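Local coordinates for lactaldehyde dehydrogenase (Escherichia coli, PDB 2IMP), which oxidises L-lactaldehyde to L-lactate, and glycolaldehyde to glycolate, with NAD+ as hydride acceptor in the breakdown of fucose and rhamnose, at residues L268-I273 against D299-R304; V291-G296 against L389-F394; A342-E347 against M377-E382; E347-A352 against L371-E376. All coordinates share one frame; numbering follows the deposited sequence.

Interaction 1: residues L268-I273 against D299-R304; sequences LAVKAI and DQFVNR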
# COMPACT_ATOMS: atom_id res chain seq x y z
N LEU A 268 -23.90 26.11 -13.07
CA LEU A 268 -23.18 25.30 -12.10
C LEU A 268 -22.12 26.12 -11.33
O LEU A 268 -22.09 26.12 -10.10
CB LEU A 268 -22.53 24.12 -12.82
CG LEU A 268 -21.83 23.00 -12.04
CD1 LEU A 268 -21.54 21.84 -12.98
CD2 LEU A 268 -20.55 23.50 -11.40
N ALA A 269 -21.28 26.82 -12.08
CA ALA A 269 -20.23 27.65 -11.48
C ALA A 269 -20.75 28.66 -10.45
O ALA A 269 -20.26 28.72 -9.32
CB ALA A 269 -19.46 28.37 -12.58
N VAL A 270 -21.74 29.46 -10.84
CA VAL A 270 -22.31 30.44 -9.92
C VAL A 270 -22.87 29.81 -8.64
O VAL A 270 -22.61 30.29 -7.53
CB VAL A 270 -23.43 31.27 -10.60
CG1 VAL A 270 -24.06 32.22 -9.59
CG2 VAL A 270 -22.86 32.06 -11.78
N LYS A 271 -23.65 28.75 -8.80
CA LYS A 271 -24.22 28.05 -7.66
C LYS A 271 -23.12 27.47 -6.74
O LYS A 271 -23.18 27.59 -5.52
CB LYS A 271 -25.14 26.93 -8.14
CG LYS A 271 -25.78 26.14 -7.01
CD LYS A 271 -26.67 25.02 -7.52
CE LYS A 271 -27.26 24.22 -6.37
NZ LYS A 271 -28.17 23.14 -6.84
N ALA A 272 -22.12 26.85 -7.36
CA ALA A 272 -21.01 26.27 -6.61
C ALA A 272 -20.24 27.32 -5.78
O ALA A 272 -19.83 27.05 -4.65
CB ALA A 272 -20.06 25.55 -7.55
N ILE A 273 -20.07 28.51 -6.35
CA ILE A 273 -19.36 29.58 -5.67
C ILE A 273 -20.16 30.26 -4.54
O ILE A 273 -19.60 30.62 -3.50
CB ILE A 273 -18.89 30.65 -6.68
CG1 ILE A 273 -17.87 30.03 -7.64
CG2 ILE A 273 -18.26 31.83 -5.95
CD1 ILE A 273 -17.30 30.99 -8.65
N ASP A 299 -18.86 39.05 -18.49
CA ASP A 299 -20.13 39.76 -18.32
C ASP A 299 -21.30 38.88 -17.85
O ASP A 299 -21.99 39.22 -16.90
CB ASP A 299 -20.50 40.46 -19.62
CG ASP A 299 -19.59 41.63 -19.92
OD1 ASP A 299 -19.45 42.51 -19.05
OD2 ASP A 299 -19.02 41.67 -21.03
N GLN A 300 -21.52 37.76 -18.54
CA GLN A 300 -22.58 36.86 -18.13
C GLN A 300 -22.40 36.36 -16.68
O GLN A 300 -23.31 36.45 -15.85
CB GLN A 300 -22.63 35.64 -19.06
CG GLN A 300 -23.35 35.86 -20.37
CD GLN A 300 -23.32 34.61 -21.23
OE1 GLN A 300 -22.27 34.22 -21.75
NE2 GLN A 300 -24.47 33.96 -21.39
N PHE A 301 -21.20 35.85 -16.39
CA PHE A 301 -20.89 35.34 -15.06
C PHE A 301 -21.07 36.37 -13.92
O PHE A 301 -21.74 36.09 -12.94
CB PHE A 301 -19.45 34.80 -15.02
CG PHE A 301 -19.08 34.20 -13.69
CD1 PHE A 301 -19.52 32.93 -13.33
CD2 PHE A 301 -18.33 34.93 -12.77
CE1 PHE A 301 -19.23 32.40 -12.08
CE2 PHE A 301 -18.04 34.41 -11.51
CZ PHE A 301 -18.49 33.14 -11.17
N VAL A 302 -20.45 37.54 -14.07
CA VAL A 302 -20.56 38.58 -13.05
C VAL A 302 -22.02 38.98 -12.73
O VAL A 302 -22.35 39.24 -11.57
CB VAL A 302 -19.78 39.84 -13.46
CG1 VAL A 302 -19.90 40.90 -12.37
CG2 VAL A 302 -18.31 39.49 -13.68
N ASN A 303 -22.87 39.03 -13.75
CA ASN A 303 -24.27 39.36 -13.55
C ASN A 303 -25.03 38.29 -12.74
O ASN A 303 -25.67 38.60 -11.73
CB ASN A 303 -24.97 39.58 -14.89
CG ASN A 303 -24.68 40.96 -15.48
OD1 ASN A 303 -25.00 41.98 -14.86
ND2 ASN A 303 -24.09 40.98 -16.66
N ARG A 304 -24.94 37.04 -13.18
CA ARG A 304 -25.60 35.96 -12.45
C ARG A 304 -25.10 35.86 -11.01
O ARG A 304 -25.87 35.65 -10.08
CB ARG A 304 -25.41 34.62 -13.16
CG ARG A 304 -26.17 34.51 -14.47
CD ARG A 304 -26.22 33.07 -14.97
NE ARG A 304 -26.91 32.96 -16.25
CZ ARG A 304 -27.16 31.82 -16.88
NH1 ARG A 304 -26.77 30.67 -16.35
NH2 ARG A 304 -27.78 31.82 -18.05
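Ala-269, Val-270 and Ile-273 line the side of helix 266-274 that receives the ring of Phe-301 from helix 298-310. In Phe-301, CG is anti to the backbone N (chi1 -178°), which starts the side chain toward helix 266-274. The closest packing is at the far end of the ring, where Ile-273 CD1 meets CZ of Phe-301 at 3.5 Å, coming in at the edge near the ring plane. Beside it, Val-270 CG2 approaches CE1 of Phe-301 obliquely at 3.7 Å, the two side chains running past each other in opposite directions. Ala-269 CB adds a slacker touch, 4.1 Å from Phe-301 CE1. Val-291 and Val-293 of strand 290-294 also meet the Phe-301 ring, so this half of the interface is buried against the sheet.

Toward solvent the fit is looser. Val-270 CG2 lies 3.9 Å from Arg-304 CB, but beyond its CB the arginine extends away from 268-273, toward Leu-266 and Glu-267 at the start of the same helix. The axes of the short segments approach to 10.0 Å and are inclined at 40°. Both helices flank strand 290-294 in sequence: helix 266-274 belongs to the beta-alpha-beta crossover from strand 257-260, and helix 298-310 follows the second strand, all within the alpha/beta fold of an aldehyde dehydrogenase. Since methyl groups and an aromatic ring supply the buried contacts, cohesion between the segments rests on shape and exclusion of water rather than on directional polar bonds.

Interaction 2: residues V291-G296 against L389-F394; sequences VYVQKG and LPVVAF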
# COMPACT_ATOMS: atom_id res chain seq x y z
N VAL A 291 -11.89 34.88 -7.04
CA VAL A 291 -12.55 34.42 -8.25
C VAL A 291 -11.97 34.95 -9.58
O VAL A 291 -12.02 36.15 -9.85
CB VAL A 291 -14.06 34.75 -8.20
CG1 VAL A 291 -14.79 34.07 -9.33
CG2 VAL A 291 -14.64 34.33 -6.85
N TYR A 292 -11.42 34.04 -10.38
CA TYR A 292 -10.87 34.40 -11.67
C TYR A 292 -11.79 33.99 -12.83
O TYR A 292 -12.08 32.81 -13.03
CB TYR A 292 -9.49 33.75 -11.86
CG TYR A 292 -8.49 34.13 -10.79
CD1 TYR A 292 -8.42 33.41 -9.60
CD2 TYR A 292 -7.66 35.24 -10.94
CE1 TYR A 292 -7.55 33.79 -8.58
CE2 TYR A 292 -6.79 35.63 -9.93
CZ TYR A 292 -6.74 34.90 -8.75
OH TYR A 292 -5.89 35.28 -7.74
N VAL A 293 -12.27 34.98 -13.58
CA VAL A 293 -13.17 34.75 -14.70
C VAL A 293 -12.63 35.26 -16.05
O VAL A 293 -12.26 36.43 -16.15
CB VAL A 293 -14.52 35.44 -14.44
CG1 VAL A 293 -15.55 35.00 -15.48
CG2 VAL A 293 -15.00 35.14 -13.03
N GLN A 294 -12.58 34.42 -17.07
CA GLN A 294 -12.06 34.92 -18.33
C GLN A 294 -13.06 35.75 -19.16
O GLN A 294 -14.27 35.59 -19.06
CB GLN A 294 -11.47 33.80 -19.20
CG GLN A 294 -12.39 32.69 -19.63
CD GLN A 294 -11.71 31.78 -20.64
OE1 GLN A 294 -12.24 30.73 -21.01
NE2 GLN A 294 -10.53 32.18 -21.09
N LYS A 295 -12.49 36.65 -19.96
CA LYS A 295 -13.23 37.57 -20.81
C LYS A 295 -14.49 36.99 -21.51
O LYS A 295 -15.61 37.45 -21.28
CB LYS A 295 -12.29 38.13 -21.88
CG LYS A 295 -10.91 38.55 -21.36
CD LYS A 295 -10.99 39.74 -20.41
CE LYS A 295 -9.60 40.20 -20.00
NZ LYS A 295 -9.64 41.45 -19.19
N GLY A 296 -14.28 36.00 -22.37
CA GLY A 296 -15.37 35.39 -23.10
C GLY A 296 -16.70 35.27 -22.38
O GLY A 296 -17.75 35.49 -22.99
N LEU A 389 -16.23 38.78 -2.06
CA LEU A 389 -15.79 38.08 -3.27
C LEU A 389 -15.10 38.96 -4.32
O LEU A 389 -15.75 39.65 -5.10
CB LEU A 389 -16.98 37.37 -3.94
CG LEU A 389 -17.60 36.16 -3.24
CD1 LEU A 389 -18.71 35.61 -4.11
CD2 LEU A 389 -16.54 35.10 -3.00
N PRO A 390 -13.76 38.94 -4.35
CA PRO A 390 -13.01 39.74 -5.32
C PRO A 390 -12.99 39.01 -6.68
O PRO A 390 -12.72 37.81 -6.74
CB PRO A 390 -11.63 39.84 -4.69
CG PRO A 390 -11.49 38.49 -4.04
CD PRO A 390 -12.84 38.30 -3.38
N VAL A 391 -13.29 39.73 -7.75
CA VAL A 391 -13.29 39.13 -9.07
C VAL A 391 -12.21 39.69 -10.02
O VAL A 391 -12.06 40.90 -10.16
CB VAL A 391 -14.66 39.27 -9.76
CG1 VAL A 391 -14.64 38.54 -11.10
CG2 VAL A 391 -15.76 38.70 -8.87
N VAL A 392 -11.47 38.79 -10.65
CA VAL A 392 -10.42 39.16 -11.56
C VAL A 392 -10.55 38.49 -12.93
O VAL A 392 -10.66 37.26 -13.03
CB VAL A 392 -9.03 38.83 -10.97
CG1 VAL A 392 -7.92 39.14 -11.97
CG2 VAL A 392 -8.82 39.61 -9.68
N ALA A 393 -10.55 39.30 -13.98
CA ALA A 393 -10.66 38.77 -15.33
C ALA A 393 -9.31 38.30 -15.89
O ALA A 393 -8.27 38.78 -15.47
CB ALA A 393 -11.28 39.81 -16.25
N PHE A 394 -9.35 37.36 -16.83
CA PHE A 394 -8.14 36.86 -17.45
C PHE A 394 -8.37 36.41 -18.91
O PHE A 394 -9.50 36.18 -19.32
CB PHE A 394 -7.56 35.70 -16.63
CG PHE A 394 -8.37 34.43 -16.68
CD1 PHE A 394 -8.18 33.51 -17.70
CD2 PHE A 394 -9.32 34.16 -15.70
CE1 PHE A 394 -8.93 32.33 -17.75
CE2 PHE A 394 -10.07 32.99 -15.74
CZ PHE A 394 -9.88 32.08 -16.76
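Val-291 and Val-391 begin a run of four parallel bridges that pairs each residue from Val-291 to Gln-294 with one from Val-391 to Phe-394. Backbone hydrogen bonds alternate across the gap; the bond from Val-392 N to Val-291 O is short, at 2.8 Å, and nearly straight (169°). The ladder runs on past the bridges, with Lys-295 N giving a bond to Phe-394 O at 3.1 Å. CA-H...O contacts lie between these bonds, such as Tyr-292 CA to Val-392 O at 3.2 Å.

The pair sits inside the parallel part of the catalytic-domain sheet: strand 257-260 borders strand 290-294, and strand 368-371 borders strand 388-394.

Apolar packing divides between the two faces. On one, Val-293 CG2 meets Val-391 CG1 at 3.9 Å; on the other, Tyr-292 and Val-392 lie side by side, with CD2 of the tyrosine 3.8 Å from CB of the valine, while the phenol OH bonds to Gln-375.

A CH-pi contact closes the end. Phe-394 CG sits between its backbone N and carbonyl carbon (chi1 71°), and Gln-294 CB stands over the ring face, 3.5 Å from the centroid. The ring also touches Ile-259 and Met-403. An alanine at Phe-394 would probably open a gap beside these side chains and free the glutamine's aliphatic part to move. The planes of the Gln-294 amide and the ring are inclined by 18°, and OE1 accepts a bond from Asp-262 N.

Interaction 3: residues A342-E347 against M377-E382; sequences ARAVEE and MSIMHE
The C-terminal end of helix 331-346, with Glu-347, meets the short 3-10 turn 378-380 that interrupts the connection between strands 368-371 and 388-394. Glu-347 carries most of the polar contact. Its CD stands anti to CA (chi2 176°), carrying the carboxyl carbon outward, and both carboxylate oxygens then meet Ser-378 at the start of the turn. OE1 of Glu-347 accepts a weak bond from Ser-378 N at 3.4 Å. OE2 lies 3.0 Å from Ser-378 OG, a probable hydrogen bond, although the hydroxyl proton has another acceptor within reach. What puts OG beside that oxygen is the serine's own first torsion (chi1 59°), which sets it between the backbone N and the carbonyl carbon.

The aliphatic part of Met-377 lies alongside the same glutamate, the two side chains passing in opposite directions; Met-377 CG comes to 3.3 Å from Glu-347 OE1. Behind this polar grip lies a small apolar contact, in which Ala-344 CB meets Ile-379 CD1 at 3.8 Å. Both residues also touch Leu-370 of strand 368-371, and Ile-379 reaches Val-373 and Val-388, so this side is buried against the sheet. Outward, Arg-343 only brushes the turn, with CD 4.3 Å from Ser-378 OG. Helix and turn thus pack together on the sheet face that carries Leu-370, opposite the one where Leu-371 meets helix 298-310, as parts of the layered alpha/beta catalytic domain of an aldehyde dehydrogenase.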
# COMPACT_ATOMS: atom_id res chain seq x y z
N ALA A 342 -12.30 48.61 2.30
CA ALA A 342 -11.98 50.02 2.08
C ALA A 342 -10.64 50.17 1.31
O ALA A 342 -10.57 50.87 0.30
CB ALA A 342 -11.91 50.75 3.41
N ARG A 343 -9.60 49.51 1.81
CA ARG A 343 -8.32 49.55 1.13
C ARG A 343 -8.47 49.14 -0.34
O ARG A 343 -7.99 49.82 -1.24
CB ARG A 343 -7.32 48.59 1.80
CG ARG A 343 -6.46 49.22 2.88
CD ARG A 343 -5.36 48.25 3.29
NE ARG A 343 -4.42 48.84 4.24
CZ ARG A 343 -3.35 48.21 4.71
NH1 ARG A 343 -3.09 46.97 4.32
NH2 ARG A 343 -2.54 48.81 5.57
N ALA A 344 -9.15 48.01 -0.56
CA ALA A 344 -9.39 47.53 -1.90
C ALA A 344 -9.99 48.63 -2.80
O ALA A 344 -9.51 48.88 -3.90
CB ALA A 344 -10.31 46.32 -1.87
N VAL A 345 -11.03 49.28 -2.29
CA VAL A 345 -11.68 50.36 -3.02
C VAL A 345 -10.69 51.49 -3.37
O VAL A 345 -10.59 51.91 -4.52
CB VAL A 345 -12.86 50.95 -2.22
CG1 VAL A 345 -13.53 52.06 -3.02
CG2 VAL A 345 -13.86 49.86 -1.90
N GLU A 346 -9.97 51.96 -2.36
CA GLU A 346 -8.98 53.02 -2.56
C GLU A 346 -7.94 52.64 -3.63
O GLU A 346 -7.45 53.50 -4.37
CB GLU A 346 -8.25 53.32 -1.24
CG GLU A 346 -9.18 53.64 -0.08
CD GLU A 346 -8.43 53.94 1.20
OE1 GLU A 346 -7.53 53.15 1.57
OE2 GLU A 346 -8.74 54.97 1.85
N GLU A 347 -7.63 51.36 -3.71
CA GLU A 347 -6.68 50.86 -4.68
C GLU A 347 -7.25 50.74 -6.11
O GLU A 347 -6.52 50.48 -7.06
CB GLU A 347 -6.13 49.50 -4.22
CG GLU A 347 -5.20 49.59 -3.02
CD GLU A 347 -4.74 48.23 -2.52
OE1 GLU A 347 -4.26 47.42 -3.34
OE2 GLU A 347 -4.85 47.98 -1.30
N MET A 377 -3.39 44.00 -5.89
CA MET A 377 -4.10 44.46 -4.70
C MET A 377 -3.95 43.57 -3.45
O MET A 377 -4.00 42.35 -3.53
CB MET A 377 -5.58 44.65 -5.01
CG MET A 377 -5.90 45.92 -5.80
SD MET A 377 -7.64 46.10 -6.25
CE MET A 377 -7.50 46.64 -7.96
N SER A 378 -3.77 44.22 -2.29
CA SER A 378 -3.60 43.51 -1.03
C SER A 378 -4.79 42.61 -0.64
O SER A 378 -4.64 41.68 0.16
CB SER A 378 -3.33 44.50 0.10
OG SER A 378 -4.38 45.43 0.23
N ILE A 379 -5.97 42.88 -1.20
CA ILE A 379 -7.13 42.07 -0.89
C ILE A 379 -7.00 40.62 -1.41
O ILE A 379 -7.70 39.71 -0.96
CB ILE A 379 -8.42 42.69 -1.47
CG1 ILE A 379 -9.65 41.97 -0.90
CG2 ILE A 379 -8.41 42.61 -2.99
CD1 ILE A 379 -10.95 42.66 -1.20
N MET A 380 -6.09 40.44 -2.36
CA MET A 380 -5.81 39.13 -2.93
C MET A 380 -4.77 38.33 -2.13
O MET A 380 -4.52 37.16 -2.40
CB MET A 380 -5.32 39.29 -4.37
CG MET A 380 -6.31 39.98 -5.30
SD MET A 380 -7.82 39.03 -5.50
CE MET A 380 -7.38 38.01 -6.90
N HIS A 381 -4.17 39.00 -1.15
CA HIS A 381 -3.15 38.38 -0.31
C HIS A 381 -3.40 38.51 1.21
O HIS A 381 -2.46 38.52 2.01
CB HIS A 381 -1.78 38.97 -0.66
CG HIS A 381 -1.47 38.93 -2.13
ND1 HIS A 381 -1.30 37.76 -2.82
CD2 HIS A 381 -1.31 39.93 -3.04
CE1 HIS A 381 -1.05 38.03 -4.09
NE2 HIS A 381 -1.05 39.34 -4.25
N GLU A 382 -4.67 38.60 1.59
CA GLU A 382 -5.06 38.72 3.00
C GLU A 382 -6.43 38.07 3.33
O GLU A 382 -7.46 38.49 2.82
CB GLU A 382 -5.12 40.19 3.42
CG GLU A 382 -3.86 40.74 4.08
CD GLU A 382 -2.84 41.24 3.08
OE1 GLU A 382 -3.17 42.16 2.30
OE2 GLU A 382 -1.70 40.72 3.09

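Interaction 4: residues E347-A352 against L371-E376; sequences EGARVA and LDVRQE
Leu-371 and Arg-350 face each other as an antiparallel hydrogen-bonded pair, with Asp-372 completing the trio that buries most of the surface. Leu-371 N binds Arg-350 O at 2.7 Å and almost straight (176°); in return Arg-350 N binds Leu-371 O at 2.8 Å.

The bend at chi3 (75°) of Arg-350 swings NE round, and the guanidinium lies with Asp-372 OD2 over one face. The salt bridge runs from NH1 of Arg-350 to OD2 of Asp-372 at 2.7 Å, with the guanidinium and carboxylate planes at 90°. Leu-371 CD1 approaches the same guanidinium obliquely and tightly, 3.1 Å from Arg-350 NH2, and Leu-371 CG packs on Ala-352 CB at 3.7 Å. The leucine also packs on Tyr-298 and Val-302 of helix 298-310. An alanine here would lose the CG and CD1 contacts and would probably loosen one side of the guanidinium and open a gap toward the helix.

Upstream, Gly-348 ends the preceding helix in a Schellman motif, delivering the chain to this edge of the sheet. Because a single carboxylate oxygen meets the guanidinium from above, the ion pair lacks the in-plane, two-pronged form; solvent may temper its strength, though a crystal neighbour also touches Arg-350.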
# COMPACT_ATOMS: atom_id res chain seq x y z
N GLU A 347 -7.63 51.36 -3.71
CA GLU A 347 -6.68 50.86 -4.68
C GLU A 347 -7.25 50.74 -6.11
O GLU A 347 -6.52 50.48 -7.06
CB GLU A 347 -6.13 49.50 -4.22
CG GLU A 347 -5.20 49.59 -3.02
CD GLU A 347 -4.74 48.23 -2.52
OE1 GLU A 347 -4.26 47.42 -3.34
OE2 GLU A 347 -4.85 47.98 -1.30
N GLY A 348 -8.56 50.94 -6.23
CA GLY A 348 -9.19 50.87 -7.54
C GLY A 348 -10.30 49.84 -7.69
O GLY A 348 -10.91 49.74 -8.76
N ALA A 349 -10.56 49.08 -6.64
CA ALA A 349 -11.61 48.07 -6.68
C ALA A 349 -13.03 48.65 -6.87
O ALA A 349 -13.42 49.60 -6.21
CB ALA A 349 -11.56 47.22 -5.41
N ARG A 350 -13.79 48.05 -7.78
CA ARG A 350 -15.14 48.50 -8.07
C ARG A 350 -16.24 47.74 -7.28
O ARG A 350 -16.46 46.55 -7.51
CB ARG A 350 -15.40 48.38 -9.57
CG ARG A 350 -16.50 49.28 -10.10
CD ARG A 350 -16.67 49.12 -11.61
NE ARG A 350 -17.34 47.87 -11.96
CZ ARG A 350 -17.29 47.30 -13.16
NH1 ARG A 350 -16.58 47.87 -14.13
NH2 ARG A 350 -17.94 46.17 -13.39
N VAL A 351 -16.90 48.43 -6.35
CA VAL A 351 -17.96 47.80 -5.56
C VAL A 351 -19.28 47.55 -6.34
O VAL A 351 -20.07 48.47 -6.54
CB VAL A 351 -18.29 48.64 -4.31
CG1 VAL A 351 -19.41 47.98 -3.53
CG2 VAL A 351 -17.05 48.78 -3.44
N ALA A 352 -19.49 46.31 -6.75
CA ALA A 352 -20.69 45.94 -7.48
C ALA A 352 -21.87 45.57 -6.57
O ALA A 352 -23.00 45.40 -7.03
CB ALA A 352 -20.38 44.78 -8.42
N LEU A 371 -15.36 44.19 -8.14
CA LEU A 371 -14.92 44.01 -9.51
C LEU A 371 -13.67 44.84 -9.87
O LEU A 371 -13.17 45.60 -9.05
CB LEU A 371 -16.07 44.33 -10.47
CG LEU A 371 -17.41 43.60 -10.22
CD1 LEU A 371 -18.35 43.86 -11.40
CD2 LEU A 371 -17.18 42.10 -10.05
N ASP A 372 -13.19 44.69 -11.10
CA ASP A 372 -12.00 45.41 -11.53
C ASP A 372 -10.84 45.31 -10.53
O ASP A 372 -10.05 46.24 -10.36
CB ASP A 372 -12.33 46.89 -11.78
CG ASP A 372 -13.29 47.08 -12.94
OD1 ASP A 372 -13.12 46.39 -13.97
OD2 ASP A 372 -14.21 47.91 -12.81
N VAL A 373 -10.76 44.16 -9.87
CA VAL A 373 -9.69 43.90 -8.92
C VAL A 373 -8.41 43.43 -9.62
O VAL A 373 -8.48 42.75 -10.64
CB VAL A 373 -10.12 42.83 -7.89
CG1 VAL A 373 -9.00 42.59 -6.88
CG2 VAL A 373 -11.38 43.27 -7.17
N ARG A 374 -7.26 43.81 -9.08
CA ARG A 374 -6.00 43.40 -9.67
C ARG A 374 -5.21 42.41 -8.80
O ARG A 374 -5.14 42.56 -7.58
CB ARG A 374 -5.13 44.63 -9.95
CG ARG A 374 -5.73 45.62 -10.95
CD ARG A 374 -4.80 46.80 -11.16
NE ARG A 374 -5.36 47.78 -12.10
CZ ARG A 374 -4.71 48.86 -12.54
NH1 ARG A 374 -3.48 49.11 -12.12
NH2 ARG A 374 -5.30 49.68 -13.40
N GLN A 375 -4.63 41.40 -9.44
CA GLN A 375 -3.83 40.41 -8.74
C GLN A 375 -2.88 41.05 -7.71
O GLN A 375 -2.56 40.47 -6.68
CB GLN A 375 -3.02 39.59 -9.75
CG GLN A 375 -2.17 38.48 -9.14
CD GLN A 375 -2.98 37.49 -8.34
OE1 GLN A 375 -4.06 37.06 -8.76
NE2 GLN A 375 -2.46 37.10 -7.18
N GLU A 376 -2.46 42.27 -8.03
CA GLU A 376 -1.55 43.05 -7.19
C GLU A 376 -2.16 43.48 -5.84
O GLU A 376 -1.53 43.34 -4.79
CB GLU A 376 -1.12 44.31 -7.95
CG GLU A 376 -0.84 44.10 -9.43
CD GLU A 376 -0.62 45.41 -10.17
OE1 GLU A 376 0.34 46.14 -9.84
OE2 GLU A 376 -1.41 45.71 -11.09

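The four contacts lie in the catalytic domain, around strands 290-294, 368-371 and 388-394. Interactions 1 and 2 have centres 11 Å apart and touch through Phe-301 against Val-291 and Val-293, so the helix pair covers one face of the strand pair. Along the chain their segments alternate. In sequence, interactions 3 and 4 both fall between the two strands of interaction 2; their centres are 8 Å apart, they share Glu-347, and interaction 4 lies within the span of interaction 3. Val-302 joins interaction 1 to Leu-371 of interaction 4. The sheet separates interaction 1, on the face carrying Val-291 and Val-293, from interaction 3, whose Met-380 packs on the face carrying Tyr-292 and Val-392.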